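Long-range contacts in MaoC family protein (Mycobacterium tuberculosis H37Rv, PDB 3KHP), which probably catalyses the reversible dehydration of (3R)-3-hydroxyacyl thioesters to 2-enoyl thioesters: residues A31-M36 / V120-A125; I80-F85 / A154-T159; I127-E132 / G166-A171; A136-R141 / L160-Q165; P179-R184 / V300-A305. All coordinates share one frame; numbering follows the deposited sequence.

Contact 1: A31-M36 / V120-A125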
# COMPACT_ATOMS: atom_id res chain seq x y z
N ALA A 31 -25.33 -17.03 -16.24
CA ALA A 31 -24.15 -17.89 -16.02
C ALA A 31 -23.42 -17.49 -14.71
O ALA A 31 -23.43 -16.34 -14.33
CB ALA A 31 -23.20 -17.84 -17.17
N VAL A 32 -22.82 -18.46 -14.03
CA VAL A 32 -22.30 -18.25 -12.69
C VAL A 32 -21.02 -19.01 -12.48
O VAL A 32 -20.81 -20.05 -13.11
CB VAL A 32 -23.28 -18.73 -11.58
CG1 VAL A 32 -24.58 -18.06 -11.68
CG2 VAL A 32 -23.45 -20.21 -11.67
N THR A 33 -20.19 -18.48 -11.59
CA THR A 33 -18.90 -19.06 -11.27
C THR A 33 -19.05 -19.92 -10.04
O THR A 33 -20.00 -19.78 -9.30
CB THR A 33 -17.83 -17.94 -10.99
OG1 THR A 33 -18.33 -16.99 -10.04
CG2 THR A 33 -17.46 -17.21 -12.28
N GLU A 34 -18.11 -20.82 -9.83
CA GLU A 34 -18.09 -21.62 -8.62
C GLU A 34 -17.64 -20.77 -7.44
O GLU A 34 -16.96 -19.76 -7.62
CB GLU A 34 -17.14 -22.81 -8.81
CG GLU A 34 -17.62 -23.80 -9.92
CD GLU A 34 -18.77 -24.72 -9.47
OE1 GLU A 34 -19.07 -24.81 -8.26
OE2 GLU A 34 -19.35 -25.39 -10.33
N PRO A 35 -18.00 -21.15 -6.21
CA PRO A 35 -17.51 -20.38 -5.09
C PRO A 35 -16.01 -20.24 -5.13
O PRO A 35 -15.28 -21.18 -5.41
CB PRO A 35 -17.92 -21.22 -3.88
CG PRO A 35 -19.11 -21.92 -4.32
CD PRO A 35 -18.90 -22.23 -5.77
N MET A 36 -15.55 -19.02 -4.91
CA MET A 36 -14.14 -18.78 -4.74
C MET A 36 -13.97 -18.14 -3.37
O MET A 36 -14.66 -17.16 -3.04
CB MET A 36 -13.61 -17.88 -5.85
CG MET A 36 -12.10 -17.86 -5.95
SD MET A 36 -11.53 -16.53 -7.07
CE MET A 36 -11.82 -17.22 -8.71
N VAL A 120 -17.23 -16.40 -2.39
CA VAL A 120 -17.74 -15.45 -3.34
C VAL A 120 -18.18 -16.18 -4.61
O VAL A 120 -17.44 -16.98 -5.15
CB VAL A 120 -16.69 -14.37 -3.66
CG1 VAL A 120 -17.22 -13.38 -4.66
CG2 VAL A 120 -16.25 -13.66 -2.37
N VAL A 121 -19.40 -15.90 -5.03
CA VAL A 121 -19.96 -16.40 -6.27
C VAL A 121 -20.34 -15.21 -7.10
O VAL A 121 -20.84 -14.23 -6.56
CB VAL A 121 -21.21 -17.26 -6.02
CG1 VAL A 121 -21.98 -17.51 -7.33
CG2 VAL A 121 -20.82 -18.58 -5.28
N THR A 122 -20.08 -15.28 -8.40
CA THR A 122 -20.45 -14.19 -9.30
C THR A 122 -21.40 -14.64 -10.43
O THR A 122 -21.62 -15.83 -10.68
CB THR A 122 -19.21 -13.55 -9.94
OG1 THR A 122 -18.65 -14.46 -10.89
CG2 THR A 122 -18.17 -13.21 -8.89
N GLU A 123 -21.93 -13.65 -11.13
CA GLU A 123 -23.01 -13.90 -12.04
C GLU A 123 -23.17 -12.83 -13.10
O GLU A 123 -23.04 -11.64 -12.83
CB GLU A 123 -24.29 -13.96 -11.24
CG GLU A 123 -25.49 -14.33 -12.08
CD GLU A 123 -26.77 -14.35 -11.28
OE1 GLU A 123 -26.71 -14.19 -10.00
OE2 GLU A 123 -27.81 -14.52 -11.95
N VAL A 124 -23.50 -13.25 -14.30
CA VAL A 124 -23.85 -12.32 -15.35
C VAL A 124 -25.28 -11.89 -15.08
O VAL A 124 -26.21 -12.66 -15.27
CB VAL A 124 -23.73 -12.97 -16.75
CG1 VAL A 124 -24.01 -11.94 -17.82
CG2 VAL A 124 -22.37 -13.59 -16.91
N ALA A 125 -25.44 -10.67 -14.59
CA ALA A 125 -26.74 -10.19 -14.18
C ALA A 125 -27.54 -9.76 -15.38
O ALA A 125 -28.74 -9.96 -15.41
CB ALA A 125 -26.63 -8.99 -13.22
O HOH W 1 -16.72 -16.90 -7.87
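T33 and T122 meet through their hydroxyls: T122 OG1 donates to T33 OG1 over 2.7 Å, and T33 OG1 passes its own proton on to a water. In both threonines OG1 stands between the backbone N and the carbonyl carbon (chi1 50° and 71°), which turns the two oxygens to each other across the gap. The water is the hub of this polar patch, for it also donates to E34 O and to V120 O, filling in where the two segments part.

Backbone bonding comes in two separate places. At one end M36 and V120 form an antiparallel hydrogen-bonded pair, M36 N to V120 O and V120 N to M36 O, each 2.8 Å. At the other, V124 N reaches A31 O at 3.1 Å and T33 N reaches T122 O at 3.1 Å. The register slips by one residue between them, at E34, whose side chain points away from the strand. CA-H...O contacts supplement these bonds, such as V32 CA to T122 O at 3.2 Å.

Apolar packing is light. The P35 ring lies alongside V121, CG to CG2 at 3.9 Å, and V32 CG1 runs beside the aliphatic part of E123, 3.9 Å from its CG. The carboxylate of E123 is engaged elsewhere, in a salt bridge with R141.

This irregular run leads into strand 36-40, an outermost strand of the chain's sheet, and edges strand 116-129; strand 136-145 flanks 116-129 on its other side, while A31, T122 and V124 rest on loop residues A87, K90 and V91.

Contact 2: I80-F85 / A154-T159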
# COMPACT_ATOMS: atom_id res chain seq x y z
N ILE A 80 -12.77 -5.51 -3.28
CA ILE A 80 -11.61 -6.35 -3.28
C ILE A 80 -11.86 -7.76 -2.78
O ILE A 80 -11.35 -8.70 -3.36
CB ILE A 80 -10.52 -5.76 -2.40
CG1 ILE A 80 -10.21 -4.31 -2.80
CG2 ILE A 80 -9.28 -6.66 -2.43
CD1 ILE A 80 -9.68 -4.14 -4.28
N CYS A 81 -12.64 -7.92 -1.70
CA CYS A 81 -12.98 -9.25 -1.14
C CYS A 81 -14.26 -9.86 -1.68
O CYS A 81 -14.60 -11.00 -1.33
CB CYS A 81 -13.10 -9.21 0.40
SG CYS A 81 -14.34 -8.12 1.03
N CYS A 82 -15.01 -9.12 -2.48
CA CYS A 82 -16.23 -9.66 -3.09
C CYS A 82 -16.40 -9.20 -4.53
O CYS A 82 -17.47 -8.70 -4.87
CB CYS A 82 -17.46 -9.26 -2.28
SG CYS A 82 -19.00 -10.19 -2.70
N PRO A 83 -15.37 -9.36 -5.37
CA PRO A 83 -15.40 -8.80 -6.71
C PRO A 83 -16.35 -9.58 -7.63
O PRO A 83 -16.30 -10.79 -7.65
CB PRO A 83 -13.95 -8.95 -7.19
CG PRO A 83 -13.41 -10.06 -6.45
CD PRO A 83 -14.17 -10.19 -5.16
N ALA A 84 -17.20 -8.88 -8.36
CA ALA A 84 -18.09 -9.50 -9.34
C ALA A 84 -17.33 -9.92 -10.61
O ALA A 84 -17.91 -10.50 -11.52
CB ALA A 84 -19.26 -8.55 -9.68
N PHE A 85 -16.03 -9.69 -10.63
CA PHE A 85 -15.26 -9.78 -11.86
C PHE A 85 -15.23 -11.14 -12.56
O PHE A 85 -15.35 -11.18 -13.77
CB PHE A 85 -13.83 -9.28 -11.63
CG PHE A 85 -13.72 -7.78 -11.48
CD1 PHE A 85 -14.66 -6.91 -12.06
CD2 PHE A 85 -12.66 -7.22 -10.77
CE1 PHE A 85 -14.53 -5.52 -11.95
CE2 PHE A 85 -12.53 -5.83 -10.64
CZ PHE A 85 -13.47 -4.97 -11.24
N ALA A 154 -21.70 -9.43 1.86
CA ALA A 154 -21.59 -8.35 0.85
C ALA A 154 -22.13 -8.71 -0.55
O ALA A 154 -22.14 -9.87 -0.97
CB ALA A 154 -20.13 -7.92 0.73
N GLU A 155 -22.59 -7.70 -1.27
CA GLU A 155 -22.97 -7.84 -2.65
C GLU A 155 -22.25 -6.76 -3.48
O GLU A 155 -22.04 -5.64 -3.00
CB GLU A 155 -24.49 -7.66 -2.86
CG GLU A 155 -25.38 -8.62 -2.11
CD GLU A 155 -26.89 -8.33 -2.33
OE1 GLU A 155 -27.48 -7.59 -1.50
OE2 GLU A 155 -27.45 -8.85 -3.34
N THR A 156 -21.92 -7.08 -4.72
CA THR A 156 -21.34 -6.08 -5.58
C THR A 156 -21.99 -6.08 -6.94
O THR A 156 -22.47 -7.11 -7.42
CB THR A 156 -19.81 -6.29 -5.70
OG1 THR A 156 -19.53 -7.62 -6.13
CG2 THR A 156 -19.15 -6.09 -4.36
N LEU A 157 -22.00 -4.93 -7.58
CA LEU A 157 -22.52 -4.84 -8.91
C LEU A 157 -21.56 -4.00 -9.77
O LEU A 157 -21.34 -2.83 -9.51
CB LEU A 157 -23.92 -4.23 -8.88
CG LEU A 157 -24.72 -4.38 -10.18
CD1 LEU A 157 -25.20 -5.83 -10.31
CD2 LEU A 157 -25.92 -3.35 -10.26
N THR A 158 -21.02 -4.62 -10.81
CA THR A 158 -20.13 -3.95 -11.72
C THR A 158 -20.81 -3.89 -13.09
O THR A 158 -21.13 -4.91 -13.68
CB THR A 158 -18.81 -4.70 -11.78
OG1 THR A 158 -18.29 -4.78 -10.46
CG2 THR A 158 -17.80 -4.03 -12.71
N THR A 159 -21.04 -2.66 -13.56
CA THR A 159 -21.64 -2.38 -14.84
C THR A 159 -20.56 -1.89 -15.81
O THR A 159 -19.91 -0.88 -15.55
CB THR A 159 -22.70 -1.32 -14.69
OG1 THR A 159 -23.72 -1.79 -13.77
CG2 THR A 159 -23.34 -0.97 -16.03
O HOH W 2 -17.47 -5.79 -8.34
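T156 turns its hydroxyl straight at the carbonyl of C82: OG1 donates to C82 O over 2.6 Å, nearly in line with the C=O bond (167° at the oxygen). That aim follows from chi1 of 55°, which sets OG1 between the backbone N and carbonyl carbon of T156; CG2 also lies by the C82 backbone and nears C82 CB at 4.2 Å. The bond takes up the carbonyl of the first residue to leave helical geometry after helix 78-81.

C82 itself faces the strand. Its SG, anti to the backbone N (chi1 -166°), points toward the A154 end of the strand, 3.6 Å from A154 O, and its CB rests near the A154 methyl. Further along, A84 has its CB 3.7 Å from T156 OG1 and 4.0 Å from T158 OG1, so its methyl touches both threonine hydroxyls.

F85 and T158 cross at about a right angle. The methyl CG2 of T158 meets the edge of the ring, 3.7 Å from CE1, rather than its face. T158 OG1 hydrogen-bonds to Q104 OE1 on strand 103-108; a water accepting from A84 N lies close to this hydroxyl as well.

The contact is buried, and A154, T156 and T158, every second residue, present one face of the strand to the segment. A short helix and the loop after it laid on the face of an antiparallel sheet are consistent with the hot-dog fold of MaoC-like hydratases, the short helix here probably standing where a longer one packs in other members.

Contact 3: I127-E132 / G166-A171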
# COMPACT_ATOMS: atom_id res chain seq x y z
N ILE A 127 -27.15 -8.41 -19.81
CA ILE A 127 -26.45 -8.04 -21.03
C ILE A 127 -27.41 -7.24 -21.91
O ILE A 127 -28.54 -7.67 -22.18
CB ILE A 127 -25.90 -9.25 -21.80
CG1 ILE A 127 -25.02 -10.11 -20.91
CG2 ILE A 127 -25.07 -8.77 -22.96
CD1 ILE A 127 -24.13 -11.05 -21.67
N GLN A 128 -26.98 -6.05 -22.31
CA GLN A 128 -27.80 -5.17 -23.08
C GLN A 128 -27.07 -4.88 -24.37
O GLN A 128 -25.86 -4.65 -24.39
CB GLN A 128 -28.14 -3.90 -22.30
CG GLN A 128 -28.90 -4.18 -21.00
CD GLN A 128 -29.49 -2.93 -20.31
OE1 GLN A 128 -29.57 -1.86 -20.89
NE2 GLN A 128 -29.93 -3.11 -19.07
N ASP A 129 -27.83 -4.98 -25.46
CA ASP A 129 -27.36 -4.73 -26.82
C ASP A 129 -28.12 -3.51 -27.32
O ASP A 129 -29.33 -3.54 -27.49
CB ASP A 129 -27.64 -5.96 -27.68
CG ASP A 129 -27.01 -5.86 -29.08
OD1 ASP A 129 -26.68 -4.74 -29.53
OD2 ASP A 129 -26.86 -6.93 -29.74
N LYS A 130 -27.40 -2.41 -27.53
CA LYS A 130 -28.03 -1.18 -28.00
C LYS A 130 -27.98 -1.06 -29.52
O LYS A 130 -28.45 -0.05 -30.08
CB LYS A 130 -27.41 0.03 -27.31
CG LYS A 130 -27.44 -0.05 -25.77
CD LYS A 130 -28.84 0.09 -25.20
CE LYS A 130 -28.89 -0.25 -23.73
NZ LYS A 130 -30.28 -0.46 -23.24
N GLY A 131 -27.43 -2.09 -30.18
CA GLY A 131 -27.40 -2.18 -31.65
C GLY A 131 -26.00 -2.02 -32.23
O GLY A 131 -25.08 -1.58 -31.53
N GLU A 132 -25.86 -2.40 -33.50
CA GLU A 132 -24.62 -2.25 -34.26
C GLU A 132 -24.19 -0.79 -34.23
O GLU A 132 -25.03 0.11 -34.36
CB GLU A 132 -24.82 -2.76 -35.71
CG GLU A 132 -23.59 -2.68 -36.65
CD GLU A 132 -22.39 -3.54 -36.21
OE1 GLU A 132 -22.60 -4.71 -35.78
OE2 GLU A 132 -21.22 -3.06 -36.31
N GLY A 166 -22.04 -3.23 -29.61
CA GLY A 166 -23.34 -3.83 -29.84
C GLY A 166 -23.49 -4.56 -31.18
O GLY A 166 -22.54 -4.69 -31.97
N GLY A 167 -24.70 -5.03 -31.42
CA GLY A 167 -25.02 -5.78 -32.66
C GLY A 167 -24.48 -7.20 -32.64
O GLY A 167 -23.93 -7.67 -33.63
N PHE A 168 -24.66 -7.89 -31.52
CA PHE A 168 -24.17 -9.25 -31.30
C PHE A 168 -25.33 -10.22 -31.05
O PHE A 168 -25.12 -11.36 -30.64
CB PHE A 168 -23.21 -9.26 -30.10
CG PHE A 168 -23.81 -8.68 -28.83
CD1 PHE A 168 -24.58 -9.46 -27.98
CD2 PHE A 168 -23.59 -7.38 -28.49
CE1 PHE A 168 -25.13 -8.91 -26.80
CE2 PHE A 168 -24.13 -6.84 -27.34
CZ PHE A 168 -24.89 -7.61 -26.50
N GLY A 169 -26.56 -9.75 -31.27
CA GLY A 169 -27.75 -10.59 -31.13
C GLY A 169 -28.40 -10.60 -29.75
O GLY A 169 -29.11 -11.56 -29.41
N GLY A 170 -28.18 -9.55 -28.97
CA GLY A 170 -28.74 -9.46 -27.62
C GLY A 170 -30.07 -8.73 -27.52
O GLY A 170 -30.61 -8.22 -28.51
N ALA A 171 -30.58 -8.67 -26.29
CA ALA A 171 -31.81 -7.95 -25.95
C ALA A 171 -31.49 -6.47 -25.67
O ALA A 171 -30.46 -6.15 -25.04
CB ALA A 171 -32.46 -8.63 -24.72
O HOH W 3 -28.57 -9.22 -24.54
O HOH W 4 -27.80 -7.86 -32.44
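D129 sends its carboxylate into the loop 166-171, where both oxygens are held by backbone N-H groups. OD1 accepts from G167 N at 2.8 Å on its syn side and from G131 N at 2.8 Å on its anti side, the two donors coming from opposite faces of its plane. OD2 takes F168 N at 3.0 Å, syn and somewhat out of plane, and G170 N at 3.0 Å through its anti lone pair; a water donates to it too. Four N-H groups thus fix the carboxylate's rotation and probably stabilise its charge.

The backbones join once, D129 N to A171 O at 2.9 Å, and one water bridges I127 O and A171 N.

Stacking adds to this. The carboxylate lies over the F168 ring, planes 12° apart, with OD2 3.4 Å above the ring centre; chi1 of 55° folds the ring back beneath it. F168 CZ also touches I127 CG2 at 3.7 Å, and A136 and I24 pack on the same ring.

The G131 N bond to D129 OD1 makes an Asx turn at the end of strand 116-129, while a glycine-rich loop wraps that same carboxylate.

Contact 4: A136-R141 / L160-Q165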
# COMPACT_ATOMS: atom_id res chain seq x y z
N ALA A 136 -22.49 -2.13 -26.14
CA ALA A 136 -22.87 -3.24 -25.29
C ALA A 136 -22.71 -2.85 -23.81
O ALA A 136 -21.69 -2.23 -23.43
CB ALA A 136 -22.01 -4.43 -25.59
N ILE A 137 -23.68 -3.24 -22.99
CA ILE A 137 -23.62 -3.13 -21.54
C ILE A 137 -23.61 -4.51 -20.86
O ILE A 137 -24.53 -5.31 -21.08
CB ILE A 137 -24.84 -2.36 -20.98
CG1 ILE A 137 -24.94 -0.94 -21.54
CG2 ILE A 137 -24.79 -2.30 -19.44
CD1 ILE A 137 -26.11 -0.17 -20.96
N VAL A 138 -22.61 -4.77 -20.02
CA VAL A 138 -22.52 -6.02 -19.31
C VAL A 138 -22.59 -5.76 -17.79
O VAL A 138 -21.88 -4.89 -17.29
CB VAL A 138 -21.25 -6.71 -19.63
CG1 VAL A 138 -21.14 -8.00 -18.85
CG2 VAL A 138 -21.20 -6.99 -21.08
N VAL A 139 -23.44 -6.50 -17.08
CA VAL A 139 -23.61 -6.33 -15.63
C VAL A 139 -23.26 -7.60 -14.88
O VAL A 139 -23.84 -8.65 -15.11
CB VAL A 139 -25.03 -5.83 -15.26
CG1 VAL A 139 -25.12 -5.49 -13.76
CG2 VAL A 139 -25.34 -4.61 -16.06
N LEU A 140 -22.26 -7.48 -14.01
CA LEU A 140 -21.75 -8.60 -13.24
C LEU A 140 -22.09 -8.37 -11.76
O LEU A 140 -22.02 -7.26 -11.28
CB LEU A 140 -20.25 -8.76 -13.48
CG LEU A 140 -19.81 -8.70 -14.95
CD1 LEU A 140 -18.29 -8.72 -15.07
CD2 LEU A 140 -20.43 -9.84 -15.76
N ARG A 141 -22.49 -9.42 -11.06
CA ARG A 141 -22.98 -9.27 -9.71
C ARG A 141 -22.24 -10.24 -8.87
O ARG A 141 -22.16 -11.38 -9.24
CB ARG A 141 -24.47 -9.60 -9.61
CG ARG A 141 -24.98 -9.52 -8.15
CD ARG A 141 -26.26 -10.28 -7.92
NE ARG A 141 -27.40 -9.65 -8.55
CZ ARG A 141 -28.24 -10.25 -9.40
NH1 ARG A 141 -28.10 -11.53 -9.75
NH2 ARG A 141 -29.24 -9.54 -9.91
N LEU A 160 -20.36 -2.64 -16.89
CA LEU A 160 -19.33 -2.36 -17.88
C LEU A 160 -19.92 -1.84 -19.18
O LEU A 160 -20.92 -2.36 -19.69
CB LEU A 160 -18.54 -3.62 -18.14
CG LEU A 160 -17.92 -4.25 -16.91
CD1 LEU A 160 -17.49 -5.67 -17.22
CD2 LEU A 160 -16.74 -3.39 -16.41
N VAL A 161 -19.35 -0.76 -19.70
CA VAL A 161 -19.78 -0.25 -20.99
C VAL A 161 -18.72 -0.64 -22.00
O VAL A 161 -17.53 -0.29 -21.85
CB VAL A 161 -19.98 1.25 -20.98
CG1 VAL A 161 -20.36 1.73 -22.39
CG2 VAL A 161 -21.06 1.67 -19.92
N LEU A 162 -19.14 -1.42 -22.99
CA LEU A 162 -18.24 -1.84 -24.08
C LEU A 162 -18.57 -0.99 -25.32
O LEU A 162 -19.51 -1.29 -26.08
CB LEU A 162 -18.38 -3.34 -24.33
CG LEU A 162 -18.15 -4.20 -23.08
CD1 LEU A 162 -18.34 -5.65 -23.42
CD2 LEU A 162 -16.76 -3.99 -22.48
N ARG A 163 -17.84 0.12 -25.43
CA ARG A 163 -18.07 1.17 -26.43
C ARG A 163 -18.14 0.61 -27.84
O ARG A 163 -17.21 -0.05 -28.30
CB ARG A 163 -16.94 2.23 -26.36
N GLY A 164 -19.27 0.84 -28.50
CA GLY A 164 -19.43 0.49 -29.93
C GLY A 164 -19.55 -0.98 -30.24
O GLY A 164 -19.53 -1.36 -31.42
N GLN A 165 -19.70 -1.82 -29.21
CA GLN A 165 -19.62 -3.28 -29.42
C GLN A 165 -20.96 -3.98 -29.47
O GLN A 165 -21.03 -5.20 -29.39
CB GLN A 165 -18.69 -3.97 -28.39
CG GLN A 165 -17.32 -3.38 -28.29
CD GLN A 165 -16.51 -3.49 -29.58
OE1 GLN A 165 -16.30 -4.58 -30.11
NE2 GLN A 165 -16.06 -2.35 -30.09
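L162 O is gripped by two amides that come from opposite faces of its carbonyl plane: A136 N of the partner strand at 3.1 Å and Q165 N of its own segment at 3.2 Å. The second bond closes a type II turn from L162 to Q165, with G164 at its positive-phi position, so the same oxygen ends the ladder and starts the turn. Beyond it the Q165 amide folds back, NE2 donating to R163 O in the plane of both groups.

The ladder is regular antiparallel sheet. L162 N gives a 2.7 Å bond to A136 O, and L160 N gives another of 2.7 Å to V138 O, its N-H pointing almost directly at the acceptor (176°). V138 N returns to L160 O. Between these hydrogen-bonded pairs, I137 and V161 form the non-hydrogen-bonded one, with I137 CA 3.4 Å from L160 O.

Most of the side-chain packing lies on the face of A136, V138, L160 and L162. With CG anti to the carbonyl carbon (chi1 -55°), L162 leans along this face, so that its CD1 ends 3.9 Å from V138 CG2. L140 and L160 meet methyl to methyl, CD1 to CD1 at 3.8 Å. The A136 methyl sits against L162 CB at 4.0 Å, and I24 packs on it, while F94 and A88 pack on L162 and L140.

The segments belong to the hairpin of strands 136-145 and 152-162. Strand 116-129 borders it along 136-145, where I137 pairs with Q128, and strand 103-108 borders it along 152-162.

Contact 5: P179-R184 / V300-A305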
# COMPACT_ATOMS: atom_id res chain seq x y z
N PRO A 179 -30.34 8.65 -10.49
CA PRO A 179 -30.89 9.27 -9.29
C PRO A 179 -31.24 10.73 -9.51
O PRO A 179 -30.60 11.41 -10.31
CB PRO A 179 -29.75 9.16 -8.27
CG PRO A 179 -28.84 8.12 -8.81
CD PRO A 179 -28.95 8.24 -10.30
N GLU A 180 -32.27 11.17 -8.80
CA GLU A 180 -32.75 12.55 -8.80
C GLU A 180 -31.83 13.37 -7.89
O GLU A 180 -31.60 13.02 -6.72
CB GLU A 180 -34.21 12.59 -8.25
CG GLU A 180 -35.01 13.91 -8.43
CD GLU A 180 -36.11 14.14 -7.34
OE1 GLU A 180 -36.54 15.31 -7.16
OE2 GLU A 180 -36.54 13.18 -6.66
N PHE A 181 -31.27 14.44 -8.45
CA PHE A 181 -30.47 15.38 -7.70
C PHE A 181 -31.31 16.60 -7.45
O PHE A 181 -31.70 17.27 -8.39
CB PHE A 181 -29.20 15.77 -8.47
CG PHE A 181 -28.11 14.75 -8.36
CD1 PHE A 181 -27.19 14.81 -7.33
CD2 PHE A 181 -28.05 13.69 -9.26
CE1 PHE A 181 -26.19 13.85 -7.21
CE2 PHE A 181 -27.06 12.74 -9.13
CZ PHE A 181 -26.13 12.82 -8.10
N PRO A 182 -31.59 16.89 -6.16
CA PRO A 182 -32.37 18.06 -5.79
C PRO A 182 -31.82 19.31 -6.41
O PRO A 182 -30.60 19.43 -6.59
CB PRO A 182 -32.21 18.12 -4.28
CG PRO A 182 -31.94 16.72 -3.86
CD PRO A 182 -31.17 16.11 -4.99
N ASP A 183 -32.72 20.24 -6.75
CA ASP A 183 -32.32 21.52 -7.31
C ASP A 183 -32.07 22.49 -6.16
O ASP A 183 -32.92 23.34 -5.83
CB ASP A 183 -33.36 22.06 -8.28
CG ASP A 183 -32.96 23.41 -8.87
OD1 ASP A 183 -31.75 23.67 -9.05
OD2 ASP A 183 -33.87 24.21 -9.15
N ARG A 184 -30.88 22.34 -5.56
CA ARG A 184 -30.37 23.24 -4.52
C ARG A 184 -28.88 22.99 -4.33
O ARG A 184 -28.30 22.11 -4.99
CB ARG A 184 -31.10 23.04 -3.19
CG ARG A 184 -30.93 21.68 -2.58
CD ARG A 184 -31.98 21.44 -1.51
NE ARG A 184 -32.10 20.03 -1.15
CZ ARG A 184 -31.24 19.40 -0.36
NH1 ARG A 184 -31.40 18.11 -0.07
NH2 ARG A 184 -30.21 20.06 0.14
N VAL A 300 -16.18 13.47 -11.89
CA VAL A 300 -15.51 12.16 -12.11
C VAL A 300 -16.32 10.98 -11.64
O VAL A 300 -16.16 9.88 -12.17
CB VAL A 300 -14.09 12.14 -11.53
CG1 VAL A 300 -13.25 13.18 -12.21
CG2 VAL A 300 -14.08 12.38 -10.01
N LEU A 301 -17.18 11.18 -10.64
CA LEU A 301 -18.21 10.20 -10.23
C LEU A 301 -19.54 10.91 -10.26
O LEU A 301 -19.70 11.99 -9.67
CB LEU A 301 -18.02 9.65 -8.81
CG LEU A 301 -16.76 8.89 -8.44
CD1 LEU A 301 -16.83 8.50 -6.94
CD2 LEU A 301 -16.55 7.64 -9.35
N ASP A 302 -20.50 10.29 -10.92
CA ASP A 302 -21.80 10.87 -11.10
C ASP A 302 -22.80 9.83 -10.66
O ASP A 302 -22.45 8.67 -10.42
CB ASP A 302 -22.02 11.28 -12.56
CG ASP A 302 -22.96 12.50 -12.72
OD1 ASP A 302 -23.80 12.75 -11.85
OD2 ASP A 302 -22.89 13.20 -13.76
N ASP A 303 -24.04 10.28 -10.56
CA ASP A 303 -25.16 9.44 -10.19
C ASP A 303 -24.91 8.66 -8.92
O ASP A 303 -25.34 7.53 -8.79
CB ASP A 303 -25.51 8.52 -11.35
CG ASP A 303 -25.88 9.29 -12.62
OD1 ASP A 303 -26.48 10.39 -12.57
OD2 ASP A 303 -25.57 8.78 -13.69
N GLY A 304 -24.27 9.29 -7.96
CA GLY A 304 -23.99 8.64 -6.68
C GLY A 304 -25.24 8.48 -5.85
O GLY A 304 -26.04 9.40 -5.79
N ALA A 305 -25.38 7.32 -5.22
CA ALA A 305 -26.54 6.99 -4.41
C ALA A 305 -26.04 6.26 -3.19
O ALA A 305 -25.18 5.39 -3.31
CB ALA A 305 -27.52 6.10 -5.21
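P179 and D303 come within 5.8 Å at their CA atoms where the strand turns a corner, D303 taking up left-handed backbone angles (phi 52°, psi 39°), and no hydrogen bond joins the two segments. The P179 ring pushes into this corner at about a right angle to the D303 side chain: its CD lies 3.6 Å from D303 CB and its CG 3.5 Å from D303 O. A looser touch runs from P179 CG to A305 CB at 4.3 Å.

F181 comes in edge-on. Its CE2 sits 4.0 Å from D303 CA, which lies in the plane of the ring, and its CZ 4.0 Å from G304 N, so the rim of the ring, not a face, meets the backbone. The ring also makes a cation-pi contact with R286 and an edge-to-face one with W276.

The acids bond away from the loop 179-184: D302 OD1 accepts from D303 N at 2.8 Å, within the corner, and D303 OD2 forms a salt bridge with R260.

Across the segments, then, the loop is held by van der Waals contact of a proline and a phenylalanine with the backbone of D303 and G304 and the CB atoms of D303 and A305; the charged and ring interactions run to R260 of strand 254-261, W276 of 271-279 and R286 of 282-289.

From the N terminus, contact 1 closes first, tying the run before strand 36-40 to strand 116-129. Within that loop begins contact 2, whose second segment lies beyond it on strand 152-162, so the two cross; they also touch, through T122 and V120 against 81-84. Contacts 3 and 4 both cross contact 2, and the loop of contact 3 encloses contact 4, the hairpin of strands 136-145 and 152-162. Backbone bonding links 120-125 and 127-132 to 136-141, and L140 to T158, making contacts 1 to 4 one continuous N-terminal block. Contact 5 follows in series, in the other half of the same sheet, joining the loop before strand 188-192 to strand 298-308.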